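Local coordinates for putative uncharacterized protein (Dictyostelium purpureum, PDB 4R12) that probably serves as the nicastrin subunit of gamma-secretase, the complex that cleaves membrane proteins such as Notch receptors within the membrane, at residues A[43-56]-A[62-76]. Numbering follows the deposited sequence.
Sequences NSGILYLIDDDESY and YSQQKDIIVVLDTNY. With NAG (2-acetamido-2-deoxy-beta-D-glucopyranose), chain C; NAG (2-acetamido-2-deoxy-beta-D-glucopyranose), chain B.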
ATOM      1  N   ASN A  43     -18.866 -21.592  -6.266  1.00 36.82           N
ATOM      2  CA  ASN A  43     -19.628 -21.365  -7.493  1.00 37.56           C
ATOM      3  C   ASN A  43     -18.984 -22.086  -8.666  1.00 39.00           C
ATOM      4  O   ASN A  43     -17.770 -22.028  -8.853  1.00 38.49           O
ATOM      5  CB  ASN A  43     -19.730 -19.868  -7.809  1.00 36.54           C
ATOM      6  CG  ASN A  43     -20.622 -19.109  -6.839  1.00 35.90           C
ATOM      7  OD1 ASN A  43     -20.343 -19.032  -5.642  1.00 36.11           O
ATOM      8  ND2 ASN A  43     -21.685 -18.511  -7.365  1.00 36.65           N
ATOM      9  N   SER A  44     -19.797 -22.750  -9.470  1.00 40.03           N
ATOM     10  CA  SER A  44     -19.290 -23.500 -10.608  1.00 42.35           C
ATOM     11  C   SER A  44     -20.145 -23.241 -11.840  1.00 42.65           C
ATOM     12  O   SER A  44     -21.274 -22.786 -11.726  1.00 43.44           O
ATOM     13  CB  SER A  44     -19.246 -24.999 -10.293  1.00 44.30           C
ATOM     14  OG  SER A  44     -20.543 -25.485  -9.990  1.00 45.72           O
ATOM     15  N   GLY A  45     -19.590 -23.517 -13.016  1.00 44.36           N
ATOM     16  CA  GLY A  45     -20.303 -23.294 -14.259  1.00 46.95           C
ATOM     17  C   GLY A  45     -19.458 -23.591 -15.481  1.00 46.34           C
ATOM     18  O   GLY A  45     -18.270 -23.913 -15.374  1.00 44.56           O
ATOM     19  N   ILE A  46     -20.083 -23.486 -16.649  1.00 48.16           N
ATOM     20  CA  ILE A  46     -19.393 -23.671 -17.918  1.00 51.23           C
ATOM     21  C   ILE A  46     -18.532 -22.430 -18.226  1.00 48.31           C
ATOM     22  O   ILE A  46     -18.973 -21.294 -18.032  1.00 46.02           O
ATOM     23  CB  ILE A  46     -20.406 -23.936 -19.060  1.00 51.81           C
ATOM     24  CG1 ILE A  46     -19.698 -24.325 -20.356  1.00 53.99           C
ATOM     25  CG2 ILE A  46     -21.316 -22.736 -19.278  1.00 54.58           C
ATOM     26  CD1 ILE A  46     -19.175 -25.733 -20.360  1.00 58.89           C
ATOM     27  N   LEU A  47     -17.301 -22.646 -18.679  1.00 49.16           N
ATOM     28  CA  LEU A  47     -16.433 -21.528 -19.041  1.00 45.32           C
ATOM     29  C   LEU A  47     -16.901 -20.883 -20.342  1.00 47.37           C
ATOM     30  O   LEU A  47     -17.103 -21.566 -21.344  1.00 50.84           O
ATOM     31  CB  LEU A  47     -14.982 -21.990 -19.174  1.00 46.30           C
ATOM     32  CG  LEU A  47     -14.285 -22.494 -17.908  1.00 43.52           C
ATOM     33  CD1 LEU A  47     -12.878 -22.938 -18.228  1.00 43.54           C
ATOM     34  CD2 LEU A  47     -14.281 -21.420 -16.833  1.00 41.49           C
ATOM     35  N   TYR A  48     -17.097 -19.569 -20.315  1.00 44.05           N
ATOM     36  CA  TYR A  48     -17.456 -18.821 -21.516  1.00 45.08           C
ATOM     37  C   TYR A  48     -16.510 -17.635 -21.671  1.00 47.10           C
ATOM     38  O   TYR A  48     -16.436 -16.785 -20.786  1.00 42.19           O
ATOM     39  CB  TYR A  48     -18.906 -18.334 -21.456  1.00 45.94           C
ATOM     40  CG  TYR A  48     -19.311 -17.488 -22.649  1.00 49.24           C
ATOM     41  CD1 TYR A  48     -19.055 -16.119 -22.680  1.00 48.95           C
ATOM     42  CD2 TYR A  48     -19.944 -18.058 -23.747  1.00 54.32           C
ATOM     43  CE1 TYR A  48     -19.417 -15.346 -23.766  1.00 49.20           C
ATOM     44  CE2 TYR A  48     -20.312 -17.291 -24.840  1.00 56.18           C
ATOM     45  CZ  TYR A  48     -20.044 -15.937 -24.844  1.00 53.80           C
ATOM     46  OH  TYR A  48     -20.407 -15.172 -25.927  1.00 54.56           O
ATOM     47  N   LEU A  49     -15.809 -17.573 -22.803  1.00 46.73           N
ATOM     48  CA  LEU A  49     -14.770 -16.561 -23.022  1.00 42.06           C
ATOM     49  C   LEU A  49     -15.265 -15.311 -23.741  1.00 42.10           C
ATOM     50  O   LEU A  49     -15.829 -15.385 -24.830  1.00 45.24           O
ATOM     51  CB  LEU A  49     -13.612 -17.165 -23.817  1.00 45.43           C
ATOM     52  CG  LEU A  49     -12.526 -16.191 -24.284  1.00 42.63           C
ATOM     53  CD1 LEU A  49     -11.747 -15.632 -23.096  1.00 39.38           C
ATOM     54  CD2 LEU A  49     -11.602 -16.877 -25.265  1.00 44.61           C
ATOM     55  N   ILE A  50     -15.052 -14.159 -23.117  1.00 40.73           N
ATOM     56  CA  ILE A  50     -15.245 -12.887 -23.786  1.00 39.75           C
ATOM     57  C   ILE A  50     -13.875 -12.269 -24.058  1.00 41.83           C
ATOM     58  O   ILE A  50     -13.173 -11.893 -23.126  1.00 37.46           O
ATOM     59  CB  ILE A  50     -16.096 -11.922 -22.953  1.00 38.66           C
ATOM     60  CG1 ILE A  50     -17.522 -12.467 -22.794  1.00 41.68           C
ATOM     61  CG2 ILE A  50     -16.132 -10.547 -23.600  1.00 40.54           C
ATOM     62  CD1 ILE A  50     -18.445 -11.514 -22.074  1.00 40.94           C
ATOM     63  N   ASP A  51     -13.498 -12.189 -25.334  1.00 43.08           N
ATOM     64  CA  ASP A  51     -12.189 -11.650 -25.727  1.00 41.65           C
ATOM     65  C   ASP A  51     -12.300 -10.706 -26.928  1.00 43.83           C
ATOM     66  O   ASP A  51     -11.298 -10.205 -27.435  1.00 43.88           O
ATOM     67  CB  ASP A  51     -11.208 -12.792 -26.034  1.00 39.33           C
ATOM     68  CG  ASP A  51     -11.604 -13.606 -27.262  1.00 43.92           C
ATOM     69  OD1 ASP A  51     -12.734 -13.442 -27.773  1.00 44.25           O
ATOM     70  OD2 ASP A  51     -10.780 -14.429 -27.715  1.00 43.36           O
ATOM     71  N   ASP A  52     -13.526 -10.476 -27.379  1.00 43.61           N
ATOM     72  CA  ASP A  52     -13.798  -9.510 -28.441  1.00 45.75           C
ATOM     73  C   ASP A  52     -15.260  -9.076 -28.402  1.00 47.87           C
ATOM     74  O   ASP A  52     -16.063  -9.653 -27.664  1.00 47.34           O
ATOM     75  CB  ASP A  52     -13.445 -10.078 -29.823  1.00 47.87           C
ATOM     76  CG  ASP A  52     -14.048 -11.453 -30.082  1.00 50.61           C
ATOM     77  OD1 ASP A  52     -15.185 -11.721 -29.642  1.00 50.38           O
ATOM     78  OD2 ASP A  52     -13.377 -12.275 -30.744  1.00 51.61           O
ATOM     79  N   ASP A  53     -15.592  -8.058 -29.192  1.00 46.50           N
ATOM     80  CA  ASP A  53     -16.943  -7.515 -29.225  1.00 48.01           C
ATOM     81  C   ASP A  53     -17.941  -8.594 -29.621  1.00 50.48           C
ATOM     82  O   ASP A  53     -19.085  -8.600 -29.152  1.00 48.74           O
ATOM     83  CB  ASP A  53     -17.025  -6.327 -30.189  1.00 48.92           C
ATOM     84  CG  ASP A  53     -16.603  -5.021 -29.545  1.00 50.16           C
ATOM     85  OD1 ASP A  53     -16.109  -5.058 -28.397  1.00 48.17           O
ATOM     86  OD2 ASP A  53     -16.763  -3.954 -30.182  1.00 50.13           O
ATOM     87  N   GLU A  54     -17.493  -9.515 -30.472  1.00 50.04           N
ATOM     88  CA  GLU A  54     -18.357 -10.583 -30.953  1.00 51.83           C
ATOM     89  C   GLU A  54     -18.789 -11.493 -29.821  1.00 50.03           C
ATOM     90  O   GLU A  54     -19.979 -11.737 -29.644  1.00 53.03           O
ATOM     91  CB  GLU A  54     -17.670 -11.411 -32.044  1.00 54.42           C
ATOM     92  CG  GLU A  54     -18.490 -12.640 -32.455  1.00 57.70           C
ATOM     93  CD  GLU A  54     -17.837 -13.475 -33.549  1.00 60.63           C
ATOM     94  OE1 GLU A  54     -16.715 -13.987 -33.336  1.00 61.13           O
ATOM     95  OE2 GLU A  54     -18.457 -13.628 -34.624  1.00 61.27           O
ATOM     96  N   SER A  55     -17.823 -12.009 -29.065  1.00 51.17           N
ATOM     97  CA  SER A  55     -18.136 -12.923 -27.973  1.00 50.25           C
ATOM     98  C   SER A  55     -18.837 -12.175 -26.847  1.00 49.45           C
ATOM     99  O   SER A  55     -19.643 -12.756 -26.115  1.00 50.99           O
ATOM    100  CB  SER A  55     -16.874 -13.629 -27.461  1.00 48.52           C
ATOM    101  OG  SER A  55     -15.836 -12.713 -27.155  1.00 45.64           O
ATOM    102  N   TYR A  56     -18.544 -10.884 -26.718  1.00 49.06           N
ATOM    103  CA  TYR A  56     -19.254 -10.048 -25.759  1.00 48.08           C
ATOM    104  C   TYR A  56     -20.756 -10.027 -26.091  1.00 53.32           C
ATOM    105  O   TYR A  56     -21.589 -10.388 -25.259  1.00 51.78           O
ATOM    106  CB  TYR A  56     -18.693  -8.621 -25.735  1.00 46.60           C
ATOM    107  CG  TYR A  56     -19.313  -7.785 -24.639  1.00 47.00           C
ATOM    108  CD1 TYR A  56     -20.494  -7.092 -24.853  1.00 46.12           C
ATOM    109  CD2 TYR A  56     -18.736  -7.723 -23.377  1.00 43.74           C
ATOM    110  CE1 TYR A  56     -21.078  -6.354 -23.856  1.00 47.42           C
ATOM    111  CE2 TYR A  56     -19.316  -6.981 -22.368  1.00 42.29           C
ATOM    112  CZ  TYR A  56     -20.490  -6.303 -22.613  1.00 42.44           C
ATOM    113  OH  TYR A  56     -21.079  -5.557 -21.623  1.00 42.27           O
ATOM    114  N   TYR A  62     -26.845 -16.413 -25.220  1.00 66.26           N
ATOM    115  CA  TYR A  62     -26.245 -17.723 -24.988  1.00 67.87           C
ATOM    116  C   TYR A  62     -26.937 -18.457 -23.845  1.00 69.77           C
ATOM    117  O   TYR A  62     -26.815 -18.060 -22.689  1.00 69.17           O
ATOM    118  CB  TYR A  62     -24.750 -17.566 -24.691  1.00 66.27           C
ATOM    119  CG  TYR A  62     -24.027 -18.843 -24.317  1.00 68.65           C
ATOM    120  CD1 TYR A  62     -23.510 -19.684 -25.292  1.00 70.99           C
ATOM    121  CD2 TYR A  62     -23.840 -19.195 -22.987  1.00 68.32           C
ATOM    122  CE1 TYR A  62     -22.841 -20.850 -24.952  1.00 69.71           C
ATOM    123  CE2 TYR A  62     -23.174 -20.360 -22.638  1.00 65.53           C
ATOM    124  CZ  TYR A  62     -22.675 -21.181 -23.623  1.00 68.20           C
ATOM    125  OH  TYR A  62     -22.011 -22.336 -23.275  1.00 65.23           O
ATOM    126  N   SER A  63     -27.655 -19.532 -24.164  1.00 71.88           N
ATOM    127  CA  SER A  63     -28.382 -20.283 -23.140  1.00 72.41           C
ATOM    128  C   SER A  63     -28.208 -21.801 -23.250  1.00 71.23           C
ATOM    129  O   SER A  63     -29.113 -22.560 -22.912  1.00 71.48           O
ATOM    130  CB  SER A  63     -29.872 -19.926 -23.183  1.00 72.24           C
ATOM    131  OG  SER A  63     -30.324 -19.757 -24.514  1.00 73.05           O
ATOM    132  N   GLN A  64     -27.034 -22.231 -23.707  1.00 72.09           N
ATOM    133  CA  GLN A  64     -26.679 -23.650 -23.754  1.00 72.48           C
ATOM    134  C   GLN A  64     -26.616 -24.228 -22.337  1.00 70.39           C
ATOM    135  O   GLN A  64     -26.706 -25.440 -22.125  1.00 71.37           O
ATOM    136  CB  GLN A  64     -25.340 -23.827 -24.488  1.00 72.48           C
ATOM    137  CG  GLN A  64     -24.581 -25.133 -24.223  1.00 72.54           C
ATOM    138  CD  GLN A  64     -23.228 -25.160 -24.912  1.00 73.33           C
ATOM    139  OE1 GLN A  64     -23.021 -24.478 -25.916  1.00 72.13           O
ATOM    140  NE2 GLN A  64     -22.299 -25.942 -24.373  1.00 71.59           N
ATOM    141  N   GLN A  65     -26.491 -23.336 -21.365  1.00 69.24           N
ATOM    142  CA  GLN A  65     -26.294 -23.727 -19.984  1.00 67.72           C
ATOM    143  C   GLN A  65     -26.879 -22.693 -19.030  1.00 65.81           C
ATOM    144  O   GLN A  65     -26.936 -21.502 -19.349  1.00 66.47           O
ATOM    145  CB  GLN A  65     -24.801 -23.911 -19.715  1.00 65.04           C
ATOM    146  CG  GLN A  65     -24.445 -24.193 -18.268  1.00 63.26           C
ATOM    147  CD  GLN A  65     -23.811 -25.545 -18.104  1.00 62.59           C
ATOM    148  OE1 GLN A  65     -24.033 -26.440 -18.918  1.00 65.52           O
ATOM    149  NE2 GLN A  65     -23.007 -25.705 -17.058  1.00 60.08           N
ATOM    150  N   LYS A  66     -27.325 -23.152 -17.867  1.00 61.60           N
ATOM    151  CA  LYS A  66     -27.687 -22.245 -16.793  1.00 62.49           C
ATOM    152  C   LYS A  66     -26.417 -21.604 -16.212  1.00 58.51           C
ATOM    153  O   LYS A  66     -26.156 -20.423 -16.413  1.00 59.10           O
ATOM    154  CB  LYS A  66     -28.477 -22.981 -15.704  1.00 61.63           C
ATOM    155  CG  LYS A  66     -28.834 -22.122 -14.494  1.00 62.00           C
ATOM    156  CD  LYS A  66     -29.412 -22.957 -13.351  1.00 63.56           C
ATOM    157  CE  LYS A  66     -30.847 -23.391 -13.630  1.00 66.75           C
ATOM    158  NZ  LYS A  66     -31.803 -22.241 -13.642  1.00 64.53           N
ATOM    159  N   ASP A  67     -25.610 -22.399 -15.523  1.00 56.47           N
ATOM    160  CA  ASP A  67     -24.495 -21.862 -14.751  1.00 52.79           C
ATOM    161  C   ASP A  67     -23.275 -21.534 -15.620  1.00 52.19           C
ATOM    162  O   ASP A  67     -22.697 -22.418 -16.249  1.00 50.49           O
ATOM    163  CB  ASP A  67     -24.115 -22.848 -13.644  1.00 52.52           C
ATOM    164  CG  ASP A  67     -25.295 -23.178 -12.729  1.00 56.15           C
ATOM    165  OD1 ASP A  67     -26.150 -22.284 -12.523  1.00 52.69           O
ATOM    166  OD2 ASP A  67     -25.369 -24.324 -12.227  1.00 56.14           O
ATOM    167  N   ILE A  68     -22.887 -20.261 -15.642  1.00 50.06           N
ATOM    168  CA  ILE A  68     -21.772 -19.816 -16.477  1.00 47.11           C
ATOM    169  C   ILE A  68     -20.673 -19.109 -15.676  1.00 43.41           C
ATOM    170  O   ILE A  68     -20.964 -18.192 -14.908  1.00 41.03           O
ATOM    171  CB  ILE A  68     -22.268 -18.856 -17.584  1.00 50.95           C
ATOM    172  CG1 ILE A  68     -23.312 -19.550 -18.466  1.00 55.40           C
ATOM    173  CG2 ILE A  68     -21.098 -18.335 -18.422  1.00 48.18           C
ATOM    174  CD1 ILE A  68     -24.007 -18.621 -19.448  1.00 58.34           C
ATOM    175  N   ILE A  69     -19.425 -19.553 -15.855  1.00 44.08           N
ATOM    176  CA  ILE A  69     -18.240 -18.816 -15.407  1.00 39.38           C
ATOM    177  C   ILE A  69     -17.646 -18.046 -16.586  1.00 39.66           C
ATOM    178  O   ILE A  69     -17.065 -18.638 -17.496  1.00 41.39           O
ATOM    179  CB  ILE A  69     -17.146 -19.737 -14.831  1.00 40.46           C
ATOM    180  CG1 ILE A  69     -17.690 -20.586 -13.678  1.00 40.78           C
ATOM    181  CG2 ILE A  69     -15.924 -18.910 -14.383  1.00 37.19           C
ATOM    182  CD1 ILE A  69     -18.272 -19.767 -12.555  1.00 36.69           C
ATOM    183  N   VAL A  70     -17.802 -16.727 -16.568  1.00 39.53           N
ATOM    184  CA  VAL A  70     -17.278 -15.883 -17.636  1.00 38.52           C
ATOM    185  C   VAL A  70     -15.774 -15.683 -17.496  1.00 36.19           C
ATOM    186  O   VAL A  70     -15.277 -15.296 -16.434  1.00 35.16           O
ATOM    187  CB  VAL A  70     -17.971 -14.508 -17.660  1.00 37.28           C
ATOM    188  CG1 VAL A  70     -17.377 -13.622 -18.752  1.00 38.88           C
ATOM    189  CG2 VAL A  70     -19.470 -14.671 -17.864  1.00 42.10           C
ATOM    190  N   VAL A  71     -15.052 -15.958 -18.576  1.00 36.81           N
ATOM    191  CA  VAL A  71     -13.616 -15.706 -18.643  1.00 36.63           C
ATOM    192  C   VAL A  71     -13.395 -14.423 -19.431  1.00 36.44           C
ATOM    193  O   VAL A  71     -13.818 -14.323 -20.580  1.00 38.78           O
ATOM    194  CB  VAL A  71     -12.862 -16.867 -19.310  1.00 38.59           C
ATOM    195  CG1 VAL A  71     -11.371 -16.595 -19.318  1.00 36.02           C
ATOM    196  CG2 VAL A  71     -13.169 -18.175 -18.591  1.00 36.85           C
ATOM    197  N   LEU A  72     -12.750 -13.442 -18.811  1.00 33.56           N
ATOM    198  CA  LEU A  72     -12.587 -12.134 -19.434  1.00 33.27           C
ATOM    199  C   LEU A  72     -11.152 -11.836 -19.838  1.00 32.47           C
ATOM    200  O   LEU A  72     -10.252 -11.860 -19.003  1.00 30.03           O
ATOM    201  CB  LEU A  72     -13.062 -11.026 -18.486  1.00 32.12           C
ATOM    202  CG  LEU A  72     -14.553 -10.900 -18.188  1.00 34.29           C
ATOM    203  CD1 LEU A  72     -14.778  -9.846 -17.114  1.00 28.31           C
ATOM    204  CD2 LEU A  72     -15.296 -10.537 -19.452  1.00 34.03           C
ATOM    205  N   ASP A  73     -10.949 -11.541 -21.117  1.00 32.56           N
ATOM    206  CA  ASP A  73      -9.757 -10.815 -21.522  1.00 32.30           C
ATOM    207  C   ASP A  73      -9.828  -9.502 -20.767  1.00 29.98           C
ATOM    208  O   ASP A  73     -10.915  -8.926 -20.623  1.00 29.74           O
ATOM    209  CB  ASP A  73      -9.718 -10.575 -23.029  1.00 34.41           C
ATOM    210  CG  ASP A  73      -8.474  -9.814 -23.469  1.00 34.12           C
ATOM    211  OD1 ASP A  73      -8.454  -8.567 -23.337  1.00 31.80           O
ATOM    212  OD2 ASP A  73      -7.525 -10.466 -23.949  1.00 34.97           O
ATOM    213  N   THR A  74      -8.700  -9.020 -20.271  1.00 30.81           N
ATOM    214  CA  THR A  74      -8.767  -7.909 -19.338  1.00 28.69           C
ATOM    215  C   THR A  74      -9.284  -6.614 -19.974  1.00 30.45           C
ATOM    216  O   THR A  74      -9.751  -5.724 -19.261  1.00 28.46           O
ATOM    217  CB  THR A  74      -7.405  -7.647 -18.676  1.00 28.88           C
ATOM    218  OG1 THR A  74      -7.575  -6.692 -17.621  1.00 27.42           O
ATOM    219  CG2 THR A  74      -6.386  -7.143 -19.686  1.00 28.09           C
ATOM    220  N   ASN A  75      -9.228  -6.504 -21.301  1.00 29.27           N
ATOM    221  CA  ASN A  75      -9.807  -5.331 -21.959  1.00 30.15           C
ATOM    222  C   ASN A  75     -11.313  -5.225 -21.711  1.00 32.71           C
ATOM    223  O   ASN A  75     -11.900  -4.150 -21.832  1.00 31.39           O
ATOM    224  CB  ASN A  75      -9.527  -5.347 -23.458  1.00 33.19           C
ATOM    225  CG  ASN A  75      -8.308  -4.512 -23.835  1.00 35.41           C
ATOM    226  OD1 ASN A  75      -7.600  -3.992 -22.966  1.00 30.72           O
ATOM    227  ND2 ASN A  75      -8.057  -4.381 -25.137  1.00 37.46           N
ATOM    228  N   TYR A  76     -11.928  -6.344 -21.340  1.00 31.84           N
ATOM    229  CA  TYR A  76     -13.359  -6.369 -21.059  1.00 32.40           C
ATOM    230  C   TYR A  76     -13.696  -6.398 -19.568  1.00 31.87           C
ATOM    231  O   TYR A  76     -14.865  -6.521 -19.190  1.00 31.80           O
ATOM    232  CB  TYR A  76     -13.991  -7.556 -21.785  1.00 33.09           C
ATOM    233  CG  TYR A  76     -14.015  -7.301 -23.262  1.00 36.65           C
ATOM    234  CD1 TYR A  76     -12.914  -7.595 -24.056  1.00 37.94           C
ATOM    235  CD2 TYR A  76     -15.113  -6.699 -23.859  1.00 38.81           C
ATOM    236  CE1 TYR A  76     -12.921  -7.328 -25.420  1.00 40.91           C
ATOM    237  CE2 TYR A  76     -15.129  -6.429 -25.208  1.00 42.11           C
ATOM    238  CZ  TYR A  76     -14.035  -6.740 -25.984  1.00 43.88           C
ATOM    239  OH  TYR A  76     -14.065  -6.466 -27.331  1.00 47.14           O
TER
HETATM  240  C1  NAG C   1     -14.476  -0.795 -20.654  1.00 39.22           C
HETATM  241  C2  NAG C   1     -14.148   0.442 -21.470  1.00 39.60           C
HETATM  242  C3  NAG C   1     -14.830   0.462 -22.809  1.00 41.05           C
HETATM  243  C4  NAG C   1     -14.618  -0.801 -23.582  1.00 41.62           C
HETATM  244  C5  NAG C   1     -15.029  -1.976 -22.693  1.00 41.07           C
HETATM  245  C6  NAG C   1     -14.811  -3.336 -23.305  1.00 41.60           C
HETATM  246  C7  NAG C   1     -13.767   2.147 -19.870  1.00 38.15           C
HETATM  247  C8  NAG C   1     -14.385   3.190 -18.998  1.00 37.91           C
HETATM  248  N2  NAG C   1     -14.533   1.611 -20.776  1.00 39.24           N
HETATM  249  O3  NAG C   1     -14.325   1.568 -23.526  1.00 41.52           O
HETATM  250  O4  NAG C   1     -15.464  -0.682 -24.691  1.00 42.89           O
HETATM  251  O5  NAG C   1     -14.360  -1.941 -21.449  1.00 39.67           O
HETATM  252  O6  NAG C   1     -13.652  -3.442 -24.079  1.00 41.69           O
HETATM  253  O7  NAG C   1     -12.630   1.831 -19.723  1.00 37.43           O
HETATM  254  C1  NAG B   2     -14.869  -0.906 -25.974  1.00 49.35           C
HETATM  255  C2  NAG B   2     -15.930  -1.145 -27.041  1.00 50.68           C
HETATM  256  C3  NAG B   2     -15.232  -1.312 -28.362  1.00 51.69           C
HETATM  257  C4  NAG B   2     -14.382  -0.130 -28.721  1.00 51.64           C
HETATM  258  C5  NAG B   2     -13.452   0.161 -27.576  1.00 50.08           C
HETATM  259  C6  NAG B   2     -12.809   1.497 -27.856  1.00 49.99           C
HETATM  260  C7  NAG B   2     -17.890  -2.346 -26.281  1.00 50.77           C
HETATM  261  C8  NAG B   2     -18.542  -3.668 -26.187  1.00 51.03           C
HETATM  262  N2  NAG B   2     -16.704  -2.338 -26.861  1.00 50.91           N
HETATM  263  O3  NAG B   2     -16.157  -1.516 -29.414  1.00 53.00           O
HETATM  264  O4  NAG B   2     -13.576  -0.573 -29.790  1.00 52.49           O
HETATM  265  O5  NAG B   2     -14.146   0.235 -26.351  1.00 49.17           O
HETATM  266  O6  NAG B   2     -13.764   2.513 -27.624  1.00 50.33           O
HETATM  267  O7  NAG B   2     -18.399  -1.357 -25.847  1.00 50.50           O
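I46 to I50 pair with I68 to L72 as parallel strands of a beta-alpha-beta unit in the small lobe of nicastrin, the short helix beginning at D53 lying on the crossover. Six backbone hydrogen bonds zip the strands together, from I46 N to D67 O through to D73 N on I50 O; the straightest runs from V71 N to Y48 O (2.7 Å, 170° at the hydrogen). The packed middle is aliphatic on the L47 and L49 face; the I46 face adds the Y48 and Y62 rings. On the first, L47 CD2 lies 3.9 Å from V71 CG2 and touches I69 CG2, with V157 of helix 148-160 against L47; on the other, I68 CG2 meets Y48 CB at 3.7 Å. With CG anti to the backbone N (chi1 177°), the Y48 ring extends from the strand until its CD2 sits above the centre of the Y62 ring, planes 48° apart, and Y48 OH donates to S55 O at 2.5 Å, tying strand to helix. The glycan side is more polar and partly exposed. Y76 stands crosswise to I50, whose CG2 makes a CH-pi contact over one ring face (4.2 Å to the centroid), while O6 of the chain C sugar lies over the opposite face, toward the rim. The Y76 hydroxyl donates to D53 OD1, approaching from above the carboxylate plane. Lacking the hydroxyl, a phenylalanine in place of Y76 would probably leave D53 OD1 without one of its two donors, the carboxylate then relying on the chain B sugar. This second sugar of the N78 glycan, joined to O4 of the chain C sugar, grips both carboxylate oxygens: N2 donates to D53 OD1 at 3.2 Å, and O3 to D53 OD2 at 2.6 Å.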